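Dextranase (Pseudarthrobacter oxydans, PDB 6NZS) catalyses the endohydrolysis of alpha-1,6-glucosidic linkages within dextran chains. Local coordinates at residues N347-H352 and L373-T378; D388-M393 and G411-W416; Y276-Y281 and L327-V332; F189-L194 and V355-Q360. All blocks are in the same frame, centred on the assembly; numbering follows the deposited sequence.

Contact 1 (N347-H352 and L373-T378)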
# COMPACT_ATOMS: atom_id res chain seq x y z
N ASN A 347 4.26 -23.05 7.35
CA ASN A 347 5.67 -23.03 6.97
C ASN A 347 5.91 -21.78 6.14
O ASN A 347 5.59 -21.74 4.95
CB ASN A 347 6.07 -24.29 6.23
CG ASN A 347 7.57 -24.40 6.05
OD1 ASN A 347 8.25 -23.40 5.81
ND2 ASN A 347 8.10 -25.61 6.18
N GLU A 348 6.51 -20.76 6.76
CA GLU A 348 6.77 -19.50 6.09
C GLU A 348 7.89 -19.57 5.06
O GLU A 348 8.12 -18.58 4.35
CB GLU A 348 7.04 -18.41 7.13
CG GLU A 348 5.88 -18.23 8.11
CD GLU A 348 6.09 -17.10 9.12
OE1 GLU A 348 7.20 -16.52 9.16
OE2 GLU A 348 5.15 -16.81 9.88
N GLN A 349 8.58 -20.70 4.94
CA GLN A 349 9.66 -20.84 3.98
C GLN A 349 9.26 -21.62 2.73
O GLN A 349 10.07 -21.75 1.81
CB GLN A 349 10.88 -21.50 4.64
CG GLN A 349 11.53 -20.65 5.72
CD GLN A 349 12.91 -21.16 6.11
OE1 GLN A 349 13.65 -21.71 5.29
NE2 GLN A 349 13.26 -20.99 7.39
N THR A 350 8.03 -22.13 2.65
CA THR A 350 7.61 -22.96 1.52
C THR A 350 6.31 -22.47 0.90
O THR A 350 5.48 -23.26 0.44
CB THR A 350 7.51 -24.43 1.92
OG1 THR A 350 6.50 -24.59 2.91
CG2 THR A 350 8.85 -24.94 2.48
N PHE A 351 6.11 -21.15 0.86
CA PHE A 351 4.89 -20.56 0.29
C PHE A 351 5.33 -19.40 -0.60
O PHE A 351 5.46 -18.26 -0.15
CB PHE A 351 3.93 -20.11 1.38
CG PHE A 351 2.54 -19.87 0.88
CD1 PHE A 351 1.63 -20.92 0.77
CD2 PHE A 351 2.13 -18.60 0.50
CE1 PHE A 351 0.35 -20.71 0.30
CE2 PHE A 351 0.85 -18.37 0.03
CZ PHE A 351 -0.04 -19.42 -0.07
N HIS A 352 5.53 -19.69 -1.88
CA HIS A 352 6.24 -18.78 -2.78
C HIS A 352 5.24 -17.97 -3.58
O HIS A 352 4.47 -18.52 -4.37
CB HIS A 352 7.18 -19.58 -3.67
CG HIS A 352 8.08 -20.49 -2.88
ND1 HIS A 352 8.97 -20.02 -1.94
CD2 HIS A 352 8.18 -21.84 -2.85
CE1 HIS A 352 9.59 -21.04 -1.37
NE2 HIS A 352 9.13 -22.16 -1.91
N LEU A 373 5.71 -10.49 1.95
CA LEU A 373 6.12 -11.48 0.96
C LEU A 373 6.96 -12.55 1.67
O LEU A 373 7.96 -12.24 2.31
CB LEU A 373 6.90 -10.84 -0.18
CG LEU A 373 6.08 -9.82 -0.98
CD1 LEU A 373 7.01 -8.93 -1.77
CD2 LEU A 373 5.14 -10.54 -1.92
N TYR A 374 6.53 -13.80 1.55
CA TYR A 374 7.19 -14.90 2.23
C TYR A 374 8.42 -15.35 1.43
O TYR A 374 8.65 -14.92 0.30
CB TYR A 374 6.18 -15.99 2.59
CG TYR A 374 5.23 -15.46 3.65
CD1 TYR A 374 4.17 -14.61 3.32
CD2 TYR A 374 5.45 -15.72 5.00
CE1 TYR A 374 3.33 -14.08 4.30
CE2 TYR A 374 4.61 -15.19 5.98
CZ TYR A 374 3.56 -14.37 5.63
OH TYR A 374 2.74 -13.84 6.61
N LYS A 375 9.23 -16.22 2.04
CA LYS A 375 10.53 -16.54 1.46
C LYS A 375 10.40 -16.98 0.01
O LYS A 375 9.54 -17.80 -0.34
CB LYS A 375 11.20 -17.65 2.28
CG LYS A 375 12.58 -18.01 1.75
CD LYS A 375 13.26 -19.07 2.59
CE LYS A 375 14.63 -19.41 2.02
NZ LYS A 375 15.39 -20.31 2.92
N GLY A 376 11.24 -16.42 -0.86
CA GLY A 376 11.25 -16.85 -2.24
C GLY A 376 10.04 -16.35 -3.00
O GLY A 376 9.33 -17.14 -3.64
N SER A 377 9.78 -15.05 -2.92
CA SER A 377 8.63 -14.44 -3.56
C SER A 377 9.08 -13.23 -4.38
O SER A 377 10.15 -12.65 -4.13
CB SER A 377 7.60 -13.96 -2.54
OG SER A 377 7.05 -15.04 -1.81
N THR A 378 8.26 -12.87 -5.36
CA THR A 378 8.46 -11.68 -6.17
C THR A 378 7.17 -10.88 -6.22
O THR A 378 6.07 -11.43 -6.19
CB THR A 378 8.85 -12.05 -7.59
OG1 THR A 378 7.79 -12.80 -8.20
CG2 THR A 378 10.12 -12.90 -7.60
O HOH W 1 7.98 -19.18 1.53
O HOH W 2 3.19 -14.93 9.07
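The ring of Y374 is met by E348 at its edge, not on a face: E348 CB lies near the ring plane, 3.8 Å from Y374 CD2, and E348 CG and CD continue the contact at CE2. The carboxylate is turned 73° from the ring. A water in the plane of the ring closes this side, 2.8 Å from E348 OE2 and 2.7 Å from Y374 OH; the same hydroxyl is also hydrogen-bonded to V344 N. The imidazole of H352 has T350 C over one face, offset toward the rim, and K375 O at its edge. H352 chi1 (-52°) puts CG beside the backbone N, and the turn of the ring about CB-CG (chi2 -61°) then aims ND1 at K375 O, 2.8 Å away. Past this bond comes G376, where a side chain would run into H352 ND1. At the outer margin two extended chains meet, and K375 NZ donates to Q349 OE1 at 3.3 Å from well above its carbonyl plane. A second water joins E348 O, F351 N and K375 O, and K375 N makes a weak bond of 3.5 Å to E348 O. The bends that precede strands 351-361 and 377-380, on successive coils of the beta-solenoid, are thus joined mainly by side chains and water. The donor role of ND1 implies that H352 carries a proton there, and this probably fixes the rotation of its ring.

Contact 2 (D388-M393 and G411-W416); sequences DDVLKM and GPVIQW
D389 and Q415 make the one side-chain hydrogen bond across this contact. Q415 NE2 points its N-H almost straight at D389 OD1 (3.1 Å, 174°), staying in its own amide plane but meeting the carboxylate from above; the two flat groups stand 70° apart. The bend of Q415 at chi2 (65°) brings its CD round beside the aspartate. P412 CD presses on the same oxygen, 3.0 Å from D389 OD1. Beside this polar pair runs a ladder of backbone bonds. V413 O accepts from both V390 N and L391 N, each at 3.0 Å; V390 and V413 share a helix-like backbone conformation, a kink repeated from one coil to the next. Q415 N then bonds to L391 O at 3.0 Å, and M393 N to Q415 O at 2.8 Å. On the face opposite K392 and Q415 the contact is apolar: L391 CD1 lies 4.2 Å from I414 CG1, and M393 CG packs against I414 CG2.

The second shell fixes the polar groups. W418 NE1 binds D389 OD2, while G417 N and S453 N hold Q415 OE1 and N451 accepts from NE2, so that neither end of the amide is left to turn. Matched residues stacked in parallel register, L391 on I414 and K392 on Q415, with hydrophobic side chains directed to one face, are the hallmark of a parallel beta-helix. Here strands 391-392 and 414-415 are neighbouring rungs of the solenoid that the glycoside hydrolase 49 family shares with pectate-lyase-like proteins.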
# COMPACT_ATOMS: atom_id res chain seq x y z
N ASP A 388 -0.18 1.67 8.07
CA ASP A 388 0.72 0.92 8.94
C ASP A 388 1.91 0.52 8.08
O ASP A 388 2.06 1.01 6.96
CB ASP A 388 -0.00 -0.25 9.62
CG ASP A 388 0.46 -0.45 11.05
OD1 ASP A 388 1.65 -0.78 11.21
OD2 ASP A 388 -0.34 -0.23 11.99
N ASP A 389 2.77 -0.38 8.59
CA ASP A 389 3.89 -0.92 7.82
C ASP A 389 3.41 -1.25 6.41
O ASP A 389 2.44 -1.98 6.25
CB ASP A 389 4.37 -2.23 8.45
CG ASP A 389 4.93 -2.05 9.84
OD1 ASP A 389 5.57 -1.02 10.12
OD2 ASP A 389 4.74 -2.99 10.66
N VAL A 390 4.10 -0.71 5.40
CA VAL A 390 3.64 -0.90 4.03
C VAL A 390 4.27 -2.14 3.40
O VAL A 390 3.57 -3.03 2.89
CB VAL A 390 3.88 0.34 3.14
CG1 VAL A 390 3.22 0.13 1.77
CG2 VAL A 390 3.37 1.62 3.81
N LEU A 391 5.60 -2.18 3.38
CA LEU A 391 6.34 -3.32 2.86
C LEU A 391 7.01 -4.01 4.04
O LEU A 391 7.98 -3.49 4.61
CB LEU A 391 7.37 -2.87 1.83
CG LEU A 391 6.78 -2.19 0.59
CD1 LEU A 391 7.89 -1.80 -0.37
CD2 LEU A 391 5.74 -3.08 -0.10
N LYS A 392 6.50 -5.19 4.40
CA LYS A 392 6.99 -5.95 5.54
C LYS A 392 8.05 -6.91 5.01
O LYS A 392 7.74 -7.97 4.45
CB LYS A 392 5.83 -6.65 6.23
CG LYS A 392 4.92 -5.65 6.95
CD LYS A 392 3.47 -6.11 7.02
CE LYS A 392 3.29 -7.23 8.03
NZ LYS A 392 1.85 -7.46 8.39
N MET A 393 9.31 -6.52 5.19
CA MET A 393 10.45 -7.22 4.61
C MET A 393 11.00 -8.16 5.68
O MET A 393 11.98 -7.87 6.36
CB MET A 393 11.49 -6.21 4.13
CG MET A 393 10.93 -5.13 3.21
SD MET A 393 9.95 -5.75 1.82
CE MET A 393 11.17 -6.75 0.95
N GLY A 411 3.17 4.25 11.24
CA GLY A 411 4.16 3.28 10.81
C GLY A 411 5.08 3.84 9.75
O GLY A 411 4.87 4.94 9.22
N PRO A 412 6.14 3.11 9.44
CA PRO A 412 7.08 3.51 8.39
C PRO A 412 6.56 3.05 7.03
O PRO A 412 5.47 2.49 6.91
CB PRO A 412 8.32 2.70 8.76
CG PRO A 412 7.73 1.41 9.24
CD PRO A 412 6.52 1.82 10.04
N VAL A 413 7.36 3.29 6.00
CA VAL A 413 7.09 2.69 4.70
C VAL A 413 7.61 1.25 4.64
O VAL A 413 6.83 0.30 4.50
CB VAL A 413 7.63 3.58 3.55
CG1 VAL A 413 7.35 2.93 2.21
CG2 VAL A 413 6.99 4.97 3.61
N ILE A 414 8.92 1.07 4.80
CA ILE A 414 9.57 -0.24 4.78
C ILE A 414 9.90 -0.65 6.22
O ILE A 414 10.46 0.14 6.98
CB ILE A 414 10.84 -0.17 3.93
CG1 ILE A 414 10.48 -0.06 2.45
CG2 ILE A 414 11.74 -1.37 4.20
CD1 ILE A 414 11.55 0.64 1.61
N GLN A 415 9.58 -1.90 6.59
CA GLN A 415 9.78 -2.41 7.94
C GLN A 415 10.50 -3.75 7.89
O GLN A 415 10.09 -4.64 7.14
CB GLN A 415 8.41 -2.64 8.59
CG GLN A 415 8.47 -3.20 10.02
CD GLN A 415 9.10 -2.24 10.98
OE1 GLN A 415 10.23 -2.43 11.42
NE2 GLN A 415 8.39 -1.16 11.29
N TRP A 416 11.55 -3.91 8.71
CA TRP A 416 12.13 -5.24 8.93
C TRP A 416 12.37 -5.55 10.40
O TRP A 416 12.96 -6.60 10.71
CB TRP A 416 13.39 -5.50 8.08
CG TRP A 416 14.62 -4.72 8.45
CD1 TRP A 416 15.53 -5.03 9.42
CD2 TRP A 416 15.09 -3.52 7.83
NE1 TRP A 416 16.54 -4.09 9.44
CE2 TRP A 416 16.29 -3.15 8.47
CE3 TRP A 416 14.62 -2.72 6.77
CZ2 TRP A 416 17.02 -2.02 8.11
CZ3 TRP A 416 15.34 -1.59 6.42
CH2 TRP A 416 16.53 -1.25 7.09

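Contact 3 (Y276-Y281 and L327-V332)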
# COMPACT_ATOMS: atom_id res chain seq x y z
N TYR A 276 -2.13 -21.99 -5.48
CA TYR A 276 -3.29 -21.15 -5.21
C TYR A 276 -3.26 -19.96 -6.15
O TYR A 276 -2.19 -19.52 -6.59
CB TYR A 276 -3.25 -20.61 -3.77
CG TYR A 276 -3.40 -21.70 -2.73
CD1 TYR A 276 -4.65 -22.15 -2.35
CD2 TYR A 276 -2.29 -22.28 -2.14
CE1 TYR A 276 -4.80 -23.15 -1.40
CE2 TYR A 276 -2.42 -23.29 -1.20
CZ TYR A 276 -3.68 -23.72 -0.83
OH TYR A 276 -3.81 -24.73 0.10
N LYS A 277 -4.44 -19.44 -6.48
CA LYS A 277 -4.54 -18.25 -7.32
C LYS A 277 -5.65 -17.36 -6.81
O LYS A 277 -6.76 -17.84 -6.55
CB LYS A 277 -4.82 -18.61 -8.78
CG LYS A 277 -3.66 -19.27 -9.51
CD LYS A 277 -4.00 -19.61 -10.95
CE LYS A 277 -2.78 -20.14 -11.69
NZ LYS A 277 -3.10 -20.63 -13.06
N VAL A 278 -5.36 -16.08 -6.67
CA VAL A 278 -6.38 -15.05 -6.50
C VAL A 278 -6.05 -14.01 -7.56
O VAL A 278 -5.00 -13.36 -7.48
CB VAL A 278 -6.35 -14.43 -5.10
CG1 VAL A 278 -7.33 -13.27 -5.02
CG2 VAL A 278 -6.67 -15.50 -4.04
N THR A 279 -6.87 -13.93 -8.61
CA THR A 279 -6.52 -13.11 -9.77
C THR A 279 -7.74 -12.35 -10.25
O THR A 279 -8.88 -12.61 -9.83
CB THR A 279 -5.95 -13.95 -10.92
OG1 THR A 279 -6.98 -14.81 -11.44
CG2 THR A 279 -4.78 -14.79 -10.45
N GLY A 280 -7.49 -11.39 -11.13
CA GLY A 280 -8.52 -10.66 -11.85
C GLY A 280 -8.54 -9.19 -11.48
O GLY A 280 -8.20 -8.79 -10.37
N TYR A 281 -8.99 -8.37 -12.43
CA TYR A 281 -9.01 -6.92 -12.26
C TYR A 281 -10.28 -6.40 -11.57
O TYR A 281 -10.74 -5.30 -11.89
CB TYR A 281 -8.82 -6.23 -13.61
CG TYR A 281 -7.44 -6.38 -14.23
CD1 TYR A 281 -6.28 -6.06 -13.52
CD2 TYR A 281 -7.30 -6.80 -15.54
CE1 TYR A 281 -5.03 -6.16 -14.11
CE2 TYR A 281 -6.07 -6.91 -16.13
CZ TYR A 281 -4.93 -6.60 -15.42
OH TYR A 281 -3.70 -6.68 -16.03
N LEU A 327 1.60 -19.27 -4.78
CA LEU A 327 0.40 -18.44 -4.92
C LEU A 327 0.67 -17.40 -5.99
O LEU A 327 1.69 -16.70 -5.92
CB LEU A 327 0.09 -17.71 -3.61
CG LEU A 327 -0.87 -16.53 -3.72
CD1 LEU A 327 -2.28 -17.02 -4.06
CD2 LEU A 327 -0.89 -15.72 -2.43
N ASP A 328 -0.21 -17.31 -6.99
CA ASP A 328 -0.25 -16.17 -7.89
C ASP A 328 -1.32 -15.23 -7.36
O ASP A 328 -2.48 -15.62 -7.22
CB ASP A 328 -0.63 -16.59 -9.32
CG ASP A 328 0.46 -17.39 -10.01
OD1 ASP A 328 1.54 -17.57 -9.41
OD2 ASP A 328 0.21 -17.85 -11.15
N LEU A 329 -0.93 -13.99 -7.07
CA LEU A 329 -1.84 -12.97 -6.58
C LEU A 329 -1.73 -11.83 -7.58
O LEU A 329 -0.69 -11.18 -7.66
CB LEU A 329 -1.42 -12.52 -5.18
CG LEU A 329 -2.15 -11.31 -4.58
CD1 LEU A 329 -3.65 -11.58 -4.47
CD2 LEU A 329 -1.57 -10.96 -3.21
N GLN A 330 -2.78 -11.63 -8.38
CA GLN A 330 -2.68 -10.73 -9.52
C GLN A 330 -3.95 -9.91 -9.66
O GLN A 330 -5.05 -10.40 -9.38
CB GLN A 330 -2.45 -11.54 -10.82
CG GLN A 330 -2.29 -10.72 -12.12
CD GLN A 330 -3.61 -10.35 -12.75
OE1 GLN A 330 -4.66 -10.94 -12.43
NE2 GLN A 330 -3.59 -9.37 -13.65
N GLY A 331 -3.79 -8.66 -10.11
CA GLY A 331 -4.89 -7.91 -10.66
C GLY A 331 -5.77 -7.19 -9.66
O GLY A 331 -6.17 -6.04 -9.89
N VAL A 332 -6.08 -7.85 -8.54
CA VAL A 332 -7.15 -7.40 -7.66
C VAL A 332 -6.81 -6.09 -6.98
O VAL A 332 -5.64 -5.76 -6.71
CB VAL A 332 -7.52 -8.49 -6.63
CG1 VAL A 332 -8.01 -9.75 -7.32
CG2 VAL A 332 -6.33 -8.80 -5.74
O HOH W 3 -1.62 -7.98 -14.73
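Q330 reaches G280 and Y281 through two torsions: CG stands anti to the backbone N (chi1 -179°), and a bend at chi2 (-85°) folds CD back toward the 276-281 chain. Its amide then works at both ends. Q330 OE1 accepts from G280 N at 3.1 Å, and NE2 lies 3.5 Å from Y281 CE1, oblique to a ring turned 65° from the amide. A water held by NE2 donates to Y281 OH, whose stronger partner is P192 O. An alanine at Q330 would probably leave G280 N without this acceptor, and the water without its amide donor, so that the Y281 ring would be less firmly placed.

Before this turn the two chains form a regular parallel pair, their strand axes 4.7 Å apart. D328 N to Y276 O, V278 N to D328 O and Q330 N to V278 O repeat at 3.0 Å, reinforced by CA-H...O contacts. Y276 CB packs on L327 CD1 at 3.7 Å, and V278 lies side by side with L329. On the opposite face K277 and D328 also point the same way, although K277 NZ stays 4.7 Å from D328 OD2. R201 pairs with D328; K277 NZ goes to R201 O, and K277 also makes a cation-pi contact with W253. G331, at positive phi, fits where a side chain would collide with G280 O. The chemistry implies a division of labour: backbone bonds hold the rungs of the solenoid together, charges on one face are matched mainly with groups beyond the pair, and the Q330 amide bridges the two segments where the strands give way to turns.

Contact 4 (F189-L194 and V355-Q360)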
# COMPACT_ATOMS: atom_id res chain seq x y z
N PHE A 189 -5.61 3.26 -12.48
CA PHE A 189 -4.93 1.98 -12.61
C PHE A 189 -5.15 1.54 -14.06
O PHE A 189 -6.18 0.94 -14.39
CB PHE A 189 -5.52 0.96 -11.63
CG PHE A 189 -5.42 1.36 -10.17
CD1 PHE A 189 -4.42 2.22 -9.71
CD2 PHE A 189 -6.32 0.84 -9.26
CE1 PHE A 189 -4.35 2.56 -8.36
CE2 PHE A 189 -6.25 1.16 -7.92
CZ PHE A 189 -5.26 2.03 -7.46
N ALA A 190 -4.19 1.88 -14.92
CA ALA A 190 -4.22 1.53 -16.34
C ALA A 190 -3.50 0.20 -16.45
O ALA A 190 -2.27 0.15 -16.40
CB ALA A 190 -3.52 2.61 -17.16
N GLU A 191 -4.26 -0.88 -16.57
CA GLU A 191 -3.73 -2.22 -16.42
C GLU A 191 -3.66 -2.93 -17.76
O GLU A 191 -4.52 -2.73 -18.62
CB GLU A 191 -4.61 -3.04 -15.46
CG GLU A 191 -4.74 -2.43 -14.07
CD GLU A 191 -3.41 -2.22 -13.40
OE1 GLU A 191 -2.80 -3.23 -13.04
OE2 GLU A 191 -2.97 -1.06 -13.22
N PRO A 192 -2.65 -3.77 -17.97
CA PRO A 192 -2.49 -4.40 -19.29
C PRO A 192 -3.58 -5.41 -19.58
O PRO A 192 -3.91 -6.26 -18.74
CB PRO A 192 -1.11 -5.06 -19.19
CG PRO A 192 -0.89 -5.28 -17.74
CD PRO A 192 -1.56 -4.12 -17.04
N LYS A 193 -4.14 -5.33 -20.79
CA LYS A 193 -5.04 -6.37 -21.26
C LYS A 193 -4.30 -7.70 -21.31
O LYS A 193 -3.14 -7.76 -21.71
CB LYS A 193 -5.54 -6.01 -22.65
CG LYS A 193 -6.69 -6.87 -23.11
CD LYS A 193 -7.99 -6.13 -22.95
CE LYS A 193 -9.09 -6.83 -23.72
NZ LYS A 193 -9.66 -7.96 -22.94
N LEU A 194 -4.97 -8.76 -20.90
CA LEU A 194 -4.35 -10.07 -20.79
C LEU A 194 -4.60 -10.88 -22.07
O LEU A 194 -5.75 -11.00 -22.50
CB LEU A 194 -4.89 -10.82 -19.57
CG LEU A 194 -4.71 -10.08 -18.24
CD1 LEU A 194 -5.31 -10.92 -17.12
CD2 LEU A 194 -3.25 -9.79 -17.97
N VAL A 355 3.33 -11.91 -7.07
CA VAL A 355 2.35 -10.85 -6.92
C VAL A 355 2.56 -9.84 -8.03
O VAL A 355 3.69 -9.37 -8.24
CB VAL A 355 2.50 -10.16 -5.55
CG1 VAL A 355 1.40 -9.11 -5.37
CG2 VAL A 355 2.44 -11.18 -4.41
N GLU A 356 1.50 -9.47 -8.74
CA GLU A 356 1.67 -8.44 -9.75
C GLU A 356 0.36 -7.71 -10.02
O GLU A 356 -0.73 -8.30 -9.96
CB GLU A 356 2.24 -8.98 -11.06
CG GLU A 356 1.37 -9.96 -11.74
CD GLU A 356 2.20 -10.96 -12.53
OE1 GLU A 356 3.21 -10.56 -13.15
OE2 GLU A 356 1.85 -12.14 -12.51
N ASN A 357 0.48 -6.42 -10.31
CA ASN A 357 -0.67 -5.61 -10.72
C ASN A 357 -1.77 -5.66 -9.67
O ASN A 357 -2.96 -5.80 -9.99
CB ASN A 357 -1.14 -5.97 -12.13
CG ASN A 357 -0.08 -5.63 -13.15
OD1 ASN A 357 0.87 -6.39 -13.35
ND2 ASN A 357 -0.19 -4.45 -13.74
N TYR A 358 -1.35 -5.54 -8.42
CA TYR A 358 -2.16 -5.65 -7.22
C TYR A 358 -2.18 -4.28 -6.56
O TYR A 358 -1.16 -3.58 -6.55
CB TYR A 358 -1.51 -6.69 -6.31
CG TYR A 358 -2.04 -6.77 -4.91
CD1 TYR A 358 -3.13 -7.58 -4.60
CD2 TYR A 358 -1.44 -6.06 -3.87
CE1 TYR A 358 -3.61 -7.67 -3.32
CE2 TYR A 358 -1.92 -6.15 -2.58
CZ TYR A 358 -3.01 -6.95 -2.31
OH TYR A 358 -3.49 -7.05 -1.03
N LYS A 359 -3.34 -3.90 -6.01
CA LYS A 359 -3.50 -2.58 -5.43
C LYS A 359 -4.23 -2.66 -4.10
O LYS A 359 -5.13 -3.49 -3.91
CB LYS A 359 -4.28 -1.61 -6.33
CG LYS A 359 -3.77 -1.52 -7.76
CD LYS A 359 -4.51 -2.53 -8.66
CE LYS A 359 -3.86 -2.67 -10.00
NZ LYS A 359 -4.69 -3.60 -10.80
N GLN A 360 -3.85 -1.78 -3.18
CA GLN A 360 -4.55 -1.60 -1.91
C GLN A 360 -4.94 -0.14 -1.79
O GLN A 360 -4.09 0.74 -1.92
CB GLN A 360 -3.65 -2.03 -0.75
CG GLN A 360 -4.28 -1.94 0.62
CD GLN A 360 -3.32 -2.41 1.71
OE1 GLN A 360 -2.45 -3.27 1.48
NE2 GLN A 360 -3.46 -1.84 2.88
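K359 runs past F189 before it reaches E191, and each of its carbons has a role on the way. CB starts against the rim, 3.8 Å from F189 CE2. CG sits over the middle of the ring, 3.7 Å from the F189 centroid, a CH-pi contact only 14° off the ring normal. A bend at chi2 (92°) swings CD to the side of F189 CD2, at 3.9 Å. CE then leaves the aromatic face and comes 3.3 Å from E191 OE1. At the tip, NZ forms a salt bridge with E191 OE1 at 3.0 Å, though as a hydrogen bond it is weak, and donates to N357 O at 2.9 Å; G331 O is a further acceptor.

E191 OE1 takes a second bond. N357 ND2 lies 3.0 Å from it, approaching from above the carboxylate plane, and the same ND2 is 3.6 Å from P192 CD. E191 OE2 belongs to R145, so the buried carboxylate stands between two cations, which would be expected to stabilise its negative charge. An alanine at E191 would probably leave K359 and R145 without their shared counter-charge and N357 ND2 without one of its acceptors, the other being A142 O.

The contact joins the last part of strand 176-192, in the N-terminal Ig-like domain, to the break at N357 and Y358 in solenoid strand 351-361. Strands 84-92 and 144-150 flank the Ig-like strand, while strand 325-335 lies beside its partner in the solenoid.

Read from the N terminus, contact 4 opens first, at 189-194, and closes only at 355-360, bringing the end of strand 176-192, of the Ig-like part, against the solenoid. Contact 3 opens and closes within that long excursion, pairing strands 275-279 and 325-335; its Y281 in turn reaches P192 of contact 4. Contact 1 opens at 347-352, before contact 4 has closed, and ends at 373-378, so these two cross and share strand 351-361. H352 O and L327 N probably tie contacts 1 and 3 together. Contact 2 follows in series, its centre about 17 Å from that of contact 1, and pairs strands 391-392 and 414-415, in another sheet of the solenoid, further toward the C terminus.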